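Local coordinates for protein AGR_L_2016p (Agrobacterium tumefaciens, PDB 2GVH) that probably hydrolyses acyl-CoA thioesters to the free acid and coenzyme A, using two hotdog-fold thioesterase domains joined in one chain, at residues Gly88-Phe93 and Ala193-Cys198; Ala189-Ala194 and Gly199-Leu204; Asp33-Gly38 and Gly44-Gly49. All coordinates share one frame; numbering follows the deposited sequence.

Contact 1: Gly88-Phe93 and Ala193-Cys198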
ATOM      1  N   GLY B  88      -2.368  21.738  -1.642  1.00 75.48           N
ATOM      2  CA  GLY B  88      -1.468  20.662  -2.076  1.00 71.11           C
ATOM      3  C   GLY B  88      -0.013  21.017  -1.878  1.00 69.22           C
ATOM      4  O   GLY B  88       0.341  22.194  -1.995  1.00 69.78           O
ATOM      5  N   HIS B  89       0.838  20.015  -1.613  1.00 66.13           N
ATOM      6  CA  HIS B  89       2.245  20.264  -1.298  1.00 63.91           C
ATOM      7  C   HIS B  89       3.252  19.261  -1.916  1.00 64.04           C
ATOM      8  O   HIS B  89       3.040  18.055  -1.940  1.00 65.96           O
ATOM      9  CB  HIS B  89       2.444  20.247   0.233  1.00 63.24           C
ATOM     10  CG  HIS B  89       1.757  21.362   0.954  1.00 64.08           C
ATOM     11  ND1 HIS B  89       0.432  21.299   1.343  1.00 70.08           N
ATOM     12  CD2 HIS B  89       2.209  22.577   1.347  1.00 62.93           C
ATOM     13  CE1 HIS B  89       0.101  22.426   1.949  1.00 63.58           C
ATOM     14  NE2 HIS B  89       1.162  23.214   1.965  1.00 62.20           N
ATOM     15  N   ILE B  90       4.383  19.745  -2.384  1.00 61.81           N
ATOM     16  CA  ILE B  90       5.505  18.833  -2.520  1.00 62.01           C
ATOM     17  C   ILE B  90       6.281  18.828  -1.219  1.00 61.39           C
ATOM     18  O   ILE B  90       6.711  19.885  -0.759  1.00 64.08           O
ATOM     19  CB  ILE B  90       6.478  19.191  -3.622  1.00 57.16           C
ATOM     20  CG1 ILE B  90       5.806  19.125  -4.970  1.00 61.14           C
ATOM     21  CG2 ILE B  90       7.582  18.190  -3.619  1.00 56.31           C
ATOM     22  CD1 ILE B  90       6.623  19.786  -6.081  1.00 62.79           C
ATOM     23  N   VAL B  91       6.475  17.648  -0.643  1.00 60.27           N
ATOM     24  CA  VAL B  91       7.066  17.549   0.700  1.00 61.10           C
ATOM     25  C   VAL B  91       8.406  16.875   0.665  1.00 61.79           C
ATOM     26  O   VAL B  91       8.525  15.744   0.204  1.00 65.52           O
ATOM     27  CB  VAL B  91       6.096  16.841   1.689  1.00 58.14           C
ATOM     28  CG1 VAL B  91       6.558  16.989   3.080  1.00 57.29           C
ATOM     29  CG2 VAL B  91       4.775  17.530   1.600  1.00 57.38           C
ATOM     30  N   GLU B  92       9.418  17.563   1.134  1.00 62.88           N
ATOM     31  CA  GLU B  92      10.763  17.039   1.041  1.00 62.89           C
ATOM     32  C   GLU B  92      11.322  16.675   2.386  1.00 61.96           C
ATOM     33  O   GLU B  92      11.328  17.486   3.282  1.00 63.46           O
ATOM     34  CB  GLU B  92      11.686  18.051   0.380  1.00 62.10           C
ATOM     35  CG  GLU B  92      13.010  17.450  -0.048  1.00 70.98           C
ATOM     36  CD  GLU B  92      13.988  18.447  -0.657  1.00 70.17           C
ATOM     37  OE1 GLU B  92      13.641  19.617  -0.851  1.00 80.79           O
ATOM     38  OE2 GLU B  92      15.144  18.065  -0.923  1.00 82.07           O
ATOM     39  N   PHE B  93      11.819  15.454   2.514  1.00 62.33           N
ATOM     40  CA  PHE B  93      12.450  15.008   3.736  1.00 60.98           C
ATOM     41  C   PHE B  93      13.959  14.880   3.503  1.00 61.01           C
ATOM     42  O   PHE B  93      14.403  14.101   2.660  1.00 64.80           O
ATOM     43  CB  PHE B  93      11.851  13.683   4.167  1.00 57.88           C
ATOM     44  CG  PHE B  93      10.356  13.730   4.364  1.00 62.31           C
ATOM     45  CD1 PHE B  93       9.498  13.733   3.279  1.00 64.57           C
ATOM     46  CD2 PHE B  93       9.814  13.751   5.631  1.00 62.49           C
ATOM     47  CE1 PHE B  93       8.123  13.781   3.448  1.00 65.22           C
ATOM     48  CE2 PHE B  93       8.453  13.799   5.819  1.00 65.47           C
ATOM     49  CZ  PHE B  93       7.585  13.806   4.719  1.00 63.14           C
ATOM     50  N   ALA B 193      10.207  18.051 -10.455  1.00 63.65           N
ATOM     51  CA  ALA B 193      10.978  19.037 -11.245  1.00 60.20           C
ATOM     52  C   ALA B 193      10.155  19.983 -12.117  1.00 61.88           C
ATOM     53  O   ALA B 193      10.357  21.196 -12.054  1.00 62.69           O
ATOM     54  CB  ALA B 193      12.018  18.339 -12.115  1.00 58.11           C
ATOM     55  N   ALA B 194       9.253  19.452 -12.945  1.00 61.90           N
ATOM     56  CA  ALA B 194       8.295  20.309 -13.700  1.00 62.85           C
ATOM     57  C   ALA B 194       7.566  21.308 -12.831  1.00 62.59           C
ATOM     58  O   ALA B 194       7.567  22.503 -13.103  1.00 63.08           O
ATOM     59  CB  ALA B 194       7.227  19.453 -14.458  1.00 62.84           C
ATOM     60  N   SER B 195       6.955  20.805 -11.771  1.00 62.57           N
ATOM     61  CA  SER B 195       6.041  21.615 -10.958  1.00 61.89           C
ATOM     62  C   SER B 195       6.793  22.675 -10.221  1.00 61.55           C
ATOM     63  O   SER B 195       6.369  23.815 -10.150  1.00 61.32           O
ATOM     64  CB  SER B 195       5.279  20.742  -9.974  1.00 60.85           C
ATOM     65  OG  SER B 195       4.544  21.561  -9.106  1.00 57.49           O
ATOM     66  N   ARG B 196       7.928  22.289  -9.675  1.00 63.75           N
ATOM     67  CA  ARG B 196       8.861  23.265  -9.079  1.00 65.50           C
ATOM     68  C   ARG B 196       9.223  24.353 -10.058  1.00 64.96           C
ATOM     69  O   ARG B 196       9.214  25.510  -9.702  1.00 66.32           O
ATOM     70  CB  ARG B 196      10.120  22.586  -8.518  1.00 64.09           C
ATOM     71  CG  ARG B 196       9.866  21.940  -7.157  1.00 63.37           C
ATOM     72  CD  ARG B 196      11.099  21.278  -6.614  1.00 62.11           C
ATOM     73  NE  ARG B 196      10.950  20.785  -5.243  1.00 65.27           N
ATOM     74  CZ  ARG B 196      11.894  20.095  -4.607  1.00 71.11           C
ATOM     75  NH1 ARG B 196      13.042  19.805  -5.214  1.00 65.97           N
ATOM     76  NH2 ARG B 196      11.712  19.694  -3.358  1.00 61.75           N
ATOM     77  N   TYR B 197       9.481  23.987 -11.309  1.00 66.22           N
ATOM     78  CA  TYR B 197       9.880  24.967 -12.328  1.00 67.04           C
ATOM     79  C   TYR B 197       8.786  25.978 -12.613  1.00 65.55           C
ATOM     80  O   TYR B 197       9.034  27.158 -12.647  1.00 63.37           O
ATOM     81  CB  TYR B 197      10.255  24.260 -13.627  1.00 68.19           C
ATOM     82  CG  TYR B 197      10.838  25.178 -14.653  1.00 72.99           C
ATOM     83  CD1 TYR B 197      12.200  25.469 -14.653  1.00 76.83           C
ATOM     84  CD2 TYR B 197      10.032  25.789 -15.610  1.00 70.99           C
ATOM     85  CE1 TYR B 197      12.750  26.334 -15.590  1.00 75.55           C
ATOM     86  CE2 TYR B 197      10.581  26.665 -16.554  1.00 74.42           C
ATOM     87  CZ  TYR B 197      11.943  26.925 -16.532  1.00 74.44           C
ATOM     88  OH  TYR B 197      12.514  27.780 -17.447  1.00 75.35           O
ATOM     89  N   CYS B 198       7.564  25.523 -12.831  1.00 66.06           N
ATOM     90  CA  CYS B 198       6.538  26.454 -13.255  1.00 66.65           C
ATOM     91  C   CYS B 198       5.733  27.070 -12.090  1.00 67.56           C
ATOM     92  O   CYS B 198       5.016  28.033 -12.286  1.00 69.03           O
ATOM     93  CB  CYS B 198       5.631  25.768 -14.264  1.00 67.08           C
ATOM     94  SG  CYS B 198       4.558  24.444 -13.596  1.00 70.51           S
TER
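Ile90 and Arg196 meet where strand 89-100 of the first hotdog domain faces the last turns of helix 179-198, the central helix of the second. The two axes stay 10.6 Å apart at their closest and run at 115° to each other, so side chains alone span the gap. The packed part is built on the Ile90 delta methyl. Because CG1 lies anti to the carbonyl carbon, CD1 is carried out toward the helix, where it rests 4.0 Å from Arg196 CG and 4.1 Å from Ser195 OG. The hydroxyl of Ser195 only brushes the methyl; its polar partner is the carbonyl oxygen of Lys200, just past the helix end. Ile32 of the adjoining strand 29-35 lines the same patch, touching Ile90, Glu92 and Arg196.

The looser, partly exposed side lies farther along the strand. Arg196 is extended from CG to NE and leans across the isoleucine, with Ile90 CG2 oblique to its guanidinium, until NH2 reaches Glu92 OE1 at 3.2 Å. The two side chains cross at about a right angle, with carboxylate and guanidinium planes 50° apart, so they do not form a flat, two-pronged pair. The N-H...O angle of 131° makes the hydrogen bond within this salt bridge weak.

Glu92 is shared: its other oxygen, OE2, is taken by Arg30 NE, leaving the carboxylate between two arginines. Those two positive partners would be expected to favour its ionised form. With the aliphatic part of Arg196 packed on isoleucine and its charged end meeting Glu92 through one weak, bent bond, the join between the domains here combines apolar packing at Ile90 with a charged pair on the partly exposed side.

Contact 2: Ala189-Ala194 and Gly199-Leu204; sequences AAFVAA and GKLVVL
Phe191 holds CG anti to its backbone N (chi1 174°), which swings the ring off helix 179-198 toward Val202, while the valine's chi1 of -57° places CG2 between its own N and carbonyl carbon, turned to meet the ring. Both belong to the second hotdog domain, in which an antiparallel sheet wraps a long central helix; here the end of that helix packs against the strand that follows it, 202-211. The chain reverses between them at Gly199, the first residue to leave helical geometry, whose positive phi suits glycine. The backbones approach most closely at Phe191 and Val202, with CA atoms 6.6 Å apart.

Val202 fills the gap with both of its branches. CG2 sits against one side of the ring, 3.6 Å from Phe191 CD2, and also reaches Ala194 CB at 3.9 Å; CG1 lies against the same alanine methyl at 4.1 Å. The valine is thus received between side chains three residues apart on the helix. Met262 of strand 252-264 touches all three residues and closes the cluster on the sheet side. No hydrogen bond crosses this contact; its side chains are apolar and mostly buried. Beyond it, Val203 and Leu204 pack on Gln83 and Phe81 of a second subunit, so the strand leads from the helix to the subunit interface.

At the far rim of the ring, Leu201 CD1 lies in the ring plane, 4.0 Å from Phe191 CZ, and the carbonyl oxygen of Val202 approaches the edge near that plane, 3.2 Å from Phe191 CE2.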
ATOM      1  N   ALA B 189       9.390  11.831 -10.047  1.00 59.08           N
ATOM      2  CA  ALA B 189      10.480  12.823 -10.117  1.00 60.95           C
ATOM      3  C   ALA B 189      10.255  13.871 -11.222  1.00 61.20           C
ATOM      4  O   ALA B 189      10.535  15.041 -11.044  1.00 62.74           O
ATOM      5  CB  ALA B 189      11.860  12.145 -10.249  1.00 59.74           C
ATOM      6  N   ALA B 190       9.688  13.471 -12.346  1.00 60.31           N
ATOM      7  CA  ALA B 190       9.389  14.417 -13.418  1.00 61.49           C
ATOM      8  C   ALA B 190       8.297  15.409 -12.987  1.00 63.39           C
ATOM      9  O   ALA B 190       8.338  16.594 -13.308  1.00 64.53           O
ATOM     10  CB  ALA B 190       8.934  13.683 -14.636  1.00 61.83           C
ATOM     11  N   PHE B 191       7.309  14.923 -12.252  1.00 61.75           N
ATOM     12  CA  PHE B 191       6.294  15.808 -11.727  1.00 60.94           C
ATOM     13  C   PHE B 191       6.901  16.833 -10.783  1.00 63.82           C
ATOM     14  O   PHE B 191       6.600  17.997 -10.865  1.00 64.37           O
ATOM     15  CB  PHE B 191       5.229  15.002 -11.003  1.00 60.92           C
ATOM     16  CG  PHE B 191       4.239  15.852 -10.317  1.00 64.98           C
ATOM     17  CD1 PHE B 191       4.558  16.475  -9.108  1.00 60.01           C
ATOM     18  CD2 PHE B 191       3.014  16.101 -10.891  1.00 59.25           C
ATOM     19  CE1 PHE B 191       3.665  17.313  -8.473  1.00 59.09           C
ATOM     20  CE2 PHE B 191       2.107  16.925 -10.250  1.00 68.50           C
ATOM     21  CZ  PHE B 191       2.432  17.536  -9.045  1.00 68.53           C
ATOM     22  N   VAL B 192       7.789  16.393  -9.896  1.00 66.43           N
ATOM     23  CA  VAL B 192       8.428  17.284  -8.943  1.00 65.48           C
ATOM     24  C   VAL B 192       9.193  18.397  -9.670  1.00 65.99           C
ATOM     25  O   VAL B 192       8.849  19.560  -9.528  1.00 69.19           O
ATOM     26  CB  VAL B 192       9.353  16.489  -7.977  1.00 68.38           C
ATOM     27  CG1 VAL B 192      10.368  17.415  -7.225  1.00 60.09           C
ATOM     28  CG2 VAL B 192       8.526  15.650  -7.015  1.00 67.84           C
ATOM     29  N   ALA B 193      10.207  18.051 -10.455  1.00 63.65           N
ATOM     30  CA  ALA B 193      10.978  19.037 -11.245  1.00 60.20           C
ATOM     31  C   ALA B 193      10.155  19.983 -12.117  1.00 61.88           C
ATOM     32  O   ALA B 193      10.357  21.196 -12.054  1.00 62.69           O
ATOM     33  CB  ALA B 193      12.018  18.339 -12.115  1.00 58.11           C
ATOM     34  N   ALA B 194       9.253  19.452 -12.945  1.00 61.90           N
ATOM     35  CA  ALA B 194       8.295  20.309 -13.700  1.00 62.85           C
ATOM     36  C   ALA B 194       7.566  21.308 -12.831  1.00 62.59           C
ATOM     37  O   ALA B 194       7.567  22.503 -13.103  1.00 63.08           O
ATOM     38  CB  ALA B 194       7.227  19.453 -14.458  1.00 62.84           C
ATOM     39  N   GLY B 199       5.839  26.496 -10.890  1.00 67.02           N
ATOM     40  CA  GLY B 199       5.073  26.969  -9.742  1.00 66.83           C
ATOM     41  C   GLY B 199       3.612  26.555  -9.758  1.00 66.55           C
ATOM     42  O   GLY B 199       2.823  27.041  -8.971  1.00 66.38           O
ATOM     43  N   LYS B 200       3.260  25.612 -10.621  1.00 65.49           N
ATOM     44  CA  LYS B 200       1.869  25.224 -10.796  1.00 64.42           C
ATOM     45  C   LYS B 200       1.741  23.717 -10.726  1.00 63.45           C
ATOM     46  O   LYS B 200       2.744  22.994 -10.795  1.00 60.27           O
ATOM     47  CB  LYS B 200       1.341  25.721 -12.154  1.00 63.96           C
ATOM     48  CG  LYS B 200       1.294  27.224 -12.339  1.00 68.35           C
ATOM     49  CD  LYS B 200       0.914  27.597 -13.788  1.00 72.18           C
ATOM     50  CE  LYS B 200       0.069  28.867 -13.848  1.00 73.02           C
ATOM     51  NZ  LYS B 200       0.857  30.068 -13.498  1.00 78.82           N
ATOM     52  N   LEU B 201       0.500  23.245 -10.621  1.00 63.89           N
ATOM     53  CA  LEU B 201       0.203  21.834 -10.812  1.00 64.06           C
ATOM     54  C   LEU B 201       0.566  21.423 -12.229  1.00 65.33           C
ATOM     55  O   LEU B 201       0.327  22.181 -13.159  1.00 68.23           O
ATOM     56  CB  LEU B 201      -1.269  21.603 -10.575  1.00 62.70           C
ATOM     57  CG  LEU B 201      -1.855  20.198 -10.617  1.00 65.66           C
ATOM     58  CD1 LEU B 201      -1.074  19.237  -9.718  1.00 57.12           C
ATOM     59  CD2 LEU B 201      -3.300  20.313 -10.153  1.00 65.47           C
ATOM     60  N   VAL B 202       1.148  20.241 -12.409  1.00 63.51           N
ATOM     61  CA  VAL B 202       1.431  19.758 -13.757  1.00 62.49           C
ATOM     62  C   VAL B 202       0.870  18.360 -13.995  1.00 63.38           C
ATOM     63  O   VAL B 202       0.619  17.617 -13.049  1.00 63.28           O
ATOM     64  CB  VAL B 202       2.937  19.742 -14.055  1.00 60.38           C
ATOM     65  CG1 VAL B 202       3.532  21.117 -13.856  1.00 60.82           C
ATOM     66  CG2 VAL B 202       3.623  18.764 -13.162  1.00 60.24           C
ATOM     67  N   VAL B 203       0.690  18.000 -15.267  1.00 63.40           N
ATOM     68  CA  VAL B 203       0.194  16.661 -15.620  1.00 62.97           C
ATOM     69  C   VAL B 203       1.028  16.073 -16.725  1.00 62.48           C
ATOM     70  O   VAL B 203       1.509  16.795 -17.595  1.00 65.09           O
ATOM     71  CB  VAL B 203      -1.282  16.665 -16.041  1.00 62.30           C
ATOM     72  CG1 VAL B 203      -2.155  17.066 -14.859  1.00 59.77           C
ATOM     73  CG2 VAL B 203      -1.491  17.603 -17.230  1.00 57.60           C
ATOM     74  N   LEU B 204       1.247  14.773 -16.635  1.00 60.93           N
ATOM     75  CA  LEU B 204       1.939  13.996 -17.636  1.00 62.12           C
ATOM     76  C   LEU B 204       1.138  13.952 -18.949  1.00 62.36           C
ATOM     77  O   LEU B 204      -0.040  13.549 -18.932  1.00 62.54           O
ATOM     78  CB  LEU B 204       2.094  12.567 -17.106  1.00 60.76           C
ATOM     79  CG  LEU B 204       2.684  11.561 -18.078  1.00 62.70           C
ATOM     80  CD1 LEU B 204       4.184  11.894 -18.287  1.00 65.85           C
ATOM     81  CD2 LEU B 204       2.518  10.180 -17.557  1.00 63.50           C
TER

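Contact 3: Asp33-Gly38 and Gly44-Gly49; sequences DIVFPG and GTLFGG
The ring of Phe47 carries the Leu46 methyl CD2 over the centre of one face, 4.1 Å above its plane, and the same methyl is met from strand 29-35 by Val35 CG2 at 3.9 Å. The methyl has the ring on one side and the valine roughly at right angles to it. The His43 ring also meets Phe47, their planes at about 50°, and Ala113 of strand 104-115 touches it. A second ring, that of Phe36, bears Ile34 CG2 on one face, 3.8 Å above the plane and displaced toward the rim; Phe36 also packs on Asn41 of a second subunit and on Phe191.

Segment 33-38 leads toward helix 40-46, and segment 44-49 takes in its last turn; in the first hotdog domain this short helix links the edge strand to central helix 49-67. Phe47, the centre of an inverse gamma turn, and Gly48, the N-cap of helix 49-67, make the turn between the helices. Leu46, the last residue of helix 40-46, points toward the sheet, touching Val35 and Met111.

Its other methyl, CD1, faces Asp33. With CG anti to the backbone N (chi1 -163°), the aspartate runs past the leucine in the opposite direction and brings OD2 within 3.2 Å of Leu46 CD1, a closeness of little weight at this resolution. That oxygen has a weak hydrogen bond to His42 NE2. OD1 receives a weak bond from Ile34 N at 2.9 Å, with an N-H...O angle of 116°, and forms a long, weak ion pair with Lys188 of the second domain's helix.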
ATOM      1  N   ASP B  33       7.666  13.340  -1.202  1.00 70.29           N
ATOM      2  CA  ASP B  33       6.313  12.865  -1.396  1.00 68.38           C
ATOM      3  C   ASP B  33       5.374  13.992  -1.802  1.00 66.74           C
ATOM      4  O   ASP B  33       5.496  15.102  -1.343  1.00 67.18           O
ATOM      5  CB  ASP B  33       5.805  12.217  -0.130  1.00 68.75           C
ATOM      6  CG  ASP B  33       4.562  11.346  -0.375  1.00 81.58           C
ATOM      7  OD1 ASP B  33       4.229  11.041  -1.561  1.00 87.22           O
ATOM      8  OD2 ASP B  33       3.901  10.968   0.627  1.00 87.37           O
ATOM      9  N   ILE B  34       4.437  13.707  -2.677  1.00 67.43           N
ATOM     10  CA  ILE B  34       3.451  14.706  -3.092  1.00 68.14           C
ATOM     11  C   ILE B  34       2.140  14.530  -2.383  1.00 67.84           C
ATOM     12  O   ILE B  34       1.631  13.436  -2.357  1.00 71.11           O
ATOM     13  CB  ILE B  34       3.155  14.588  -4.556  1.00 67.54           C
ATOM     14  CG1 ILE B  34       4.421  14.790  -5.339  1.00 65.47           C
ATOM     15  CG2 ILE B  34       2.109  15.634  -4.980  1.00 73.39           C
ATOM     16  CD1 ILE B  34       4.479  13.847  -6.461  1.00 64.95           C
ATOM     17  N   VAL B  35       1.586  15.603  -1.828  1.00 67.85           N
ATOM     18  CA  VAL B  35       0.186  15.580  -1.347  1.00 68.63           C
ATOM     19  C   VAL B  35      -0.629  16.432  -2.317  1.00 70.88           C
ATOM     20  O   VAL B  35      -0.416  17.637  -2.394  1.00 74.49           O
ATOM     21  CB  VAL B  35       0.067  16.182   0.076  1.00 67.36           C
ATOM     22  CG1 VAL B  35      -1.367  16.244   0.531  1.00 67.90           C
ATOM     23  CG2 VAL B  35       0.875  15.410   1.054  1.00 66.62           C
ATOM     24  N   PHE B  36      -1.547  15.825  -3.043  1.00 71.34           N
ATOM     25  CA  PHE B  36      -2.383  16.560  -4.015  1.00 72.43           C
ATOM     26  C   PHE B  36      -3.500  17.411  -3.409  1.00 73.78           C
ATOM     27  O   PHE B  36      -4.032  17.064  -2.359  1.00 75.54           O
ATOM     28  CB  PHE B  36      -3.029  15.583  -5.007  1.00 71.46           C
ATOM     29  CG  PHE B  36      -2.088  15.048  -6.022  1.00 69.96           C
ATOM     30  CD1 PHE B  36      -1.339  13.908  -5.768  1.00 73.28           C
ATOM     31  CD2 PHE B  36      -1.926  15.690  -7.232  1.00 68.90           C
ATOM     32  CE1 PHE B  36      -0.426  13.413  -6.720  1.00 76.19           C
ATOM     33  CE2 PHE B  36      -1.020  15.204  -8.185  1.00 76.02           C
ATOM     34  CZ  PHE B  36      -0.275  14.068  -7.930  1.00 74.93           C
ATOM     35  N   PRO B  37      -3.893  18.504  -4.096  1.00 74.65           N
ATOM     36  CA  PRO B  37      -4.948  19.379  -3.586  1.00 75.99           C
ATOM     37  C   PRO B  37      -6.222  18.592  -3.348  1.00 78.44           C
ATOM     38  O   PRO B  37      -6.639  17.831  -4.209  1.00 80.05           O
ATOM     39  CB  PRO B  37      -5.146  20.388  -4.720  1.00 74.48           C
ATOM     40  CG  PRO B  37      -3.854  20.415  -5.397  1.00 73.40           C
ATOM     41  CD  PRO B  37      -3.375  18.998  -5.381  1.00 74.47           C
ATOM     42  N   GLY B  38      -6.807  18.742  -2.170  1.00 80.36           N
ATOM     43  CA  GLY B  38      -8.041  18.060  -1.868  1.00 83.39           C
ATOM     44  C   GLY B  38      -7.915  16.624  -1.389  1.00 85.61           C
ATOM     45  O   GLY B  38      -8.934  16.020  -1.032  1.00 86.73           O
ATOM     46  N   GLY B  44      -4.068  14.458   6.010  1.00 83.10           N
ATOM     47  CA  GLY B  44      -4.314  14.159   7.418  1.00 83.67           C
ATOM     48  C   GLY B  44      -3.351  13.159   8.028  1.00 84.21           C
ATOM     49  O   GLY B  44      -3.179  13.134   9.244  1.00 85.29           O
ATOM     50  N   THR B  45      -2.738  12.324   7.183  1.00 83.25           N
ATOM     51  CA  THR B  45      -1.797  11.318   7.649  1.00 81.67           C
ATOM     52  C   THR B  45      -0.366  11.782   7.513  1.00 80.77           C
ATOM     53  O   THR B  45       0.467  11.491   8.368  1.00 81.40           O
ATOM     54  CB  THR B  45      -1.938   9.973   6.900  1.00 82.90           C
ATOM     55  OG1 THR B  45      -1.870  10.187   5.481  1.00 81.16           O
ATOM     56  CG2 THR B  45      -3.228   9.276   7.285  1.00 76.28           C
ATOM     57  N   LEU B  46      -0.084  12.499   6.434  1.00 79.87           N
ATOM     58  CA  LEU B  46       1.260  12.993   6.201  1.00 77.93           C
ATOM     59  C   LEU B  46       1.620  14.125   7.157  1.00 76.87           C
ATOM     60  O   LEU B  46       2.730  14.177   7.658  1.00 77.98           O
ATOM     61  CB  LEU B  46       1.423  13.430   4.756  1.00 78.00           C
ATOM     62  CG  LEU B  46       2.887  13.626   4.394  1.00 74.86           C
ATOM     63  CD1 LEU B  46       3.237  12.860   3.168  1.00 80.36           C
ATOM     64  CD2 LEU B  46       3.130  15.087   4.202  1.00 82.49           C
ATOM     65  N   PHE B  47       0.697  15.043   7.404  1.00 76.23           N
ATOM     66  CA  PHE B  47       0.901  16.016   8.465  1.00 75.39           C
ATOM     67  C   PHE B  47       0.305  15.385   9.707  1.00 76.61           C
ATOM     68  O   PHE B  47      -0.762  15.773  10.223  1.00 79.24           O
ATOM     69  CB  PHE B  47       0.262  17.338   8.091  1.00 74.67           C
ATOM     70  CG  PHE B  47       0.815  17.929   6.833  1.00 74.09           C
ATOM     71  CD1 PHE B  47       2.075  18.496   6.822  1.00 71.80           C
ATOM     72  CD2 PHE B  47       0.070  17.915   5.653  1.00 73.67           C
ATOM     73  CE1 PHE B  47       2.596  19.038   5.674  1.00 69.07           C
ATOM     74  CE2 PHE B  47       0.569  18.472   4.497  1.00 69.38           C
ATOM     75  CZ  PHE B  47       1.849  19.032   4.509  1.00 71.21           C
ATOM     76  N   GLY B  48       1.010  14.358  10.156  1.00 77.18           N
ATOM     77  CA  GLY B  48       0.505  13.389  11.125  1.00 73.90           C
ATOM     78  C   GLY B  48       1.535  12.287  11.128  1.00 73.40           C
ATOM     79  O   GLY B  48       2.731  12.524  10.822  1.00 73.89           O
ATOM     80  N   GLY B  49       1.069  11.081  11.432  1.00 72.30           N
ATOM     81  CA  GLY B  49       1.945   9.946  11.711  1.00 68.78           C
ATOM     82  C   GLY B  49       2.781   9.519  10.523  1.00 66.78           C
ATOM     83  O   GLY B  49       3.949   9.144  10.672  1.00 66.79           O
TER

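Contacts 2 and 3 are buried and lie within single hotdog domains, whereas contact 1 joins the two domains and is only partly buried. Contacts 1 and 2 share Ala193 and Ala194 on helix 179-198, and the hydrogen bond from Ser195 to Lys200 ties them. Contacts 1 and 3 use neighbouring strands of one sheet, paired by backbone bonds from His89 N to Val35 O and Val91 N to Asp33 O. Phe191 of contact 2 also packs on Ile34 of contact 3, adding a second bridge between domains. Chemistry follows place: contact 2 joins apolar side chains without a hydrogen bond, contact 3 sets a carboxylate beside aliphatic packing, and contact 1 alone has a salt bridge between its segments.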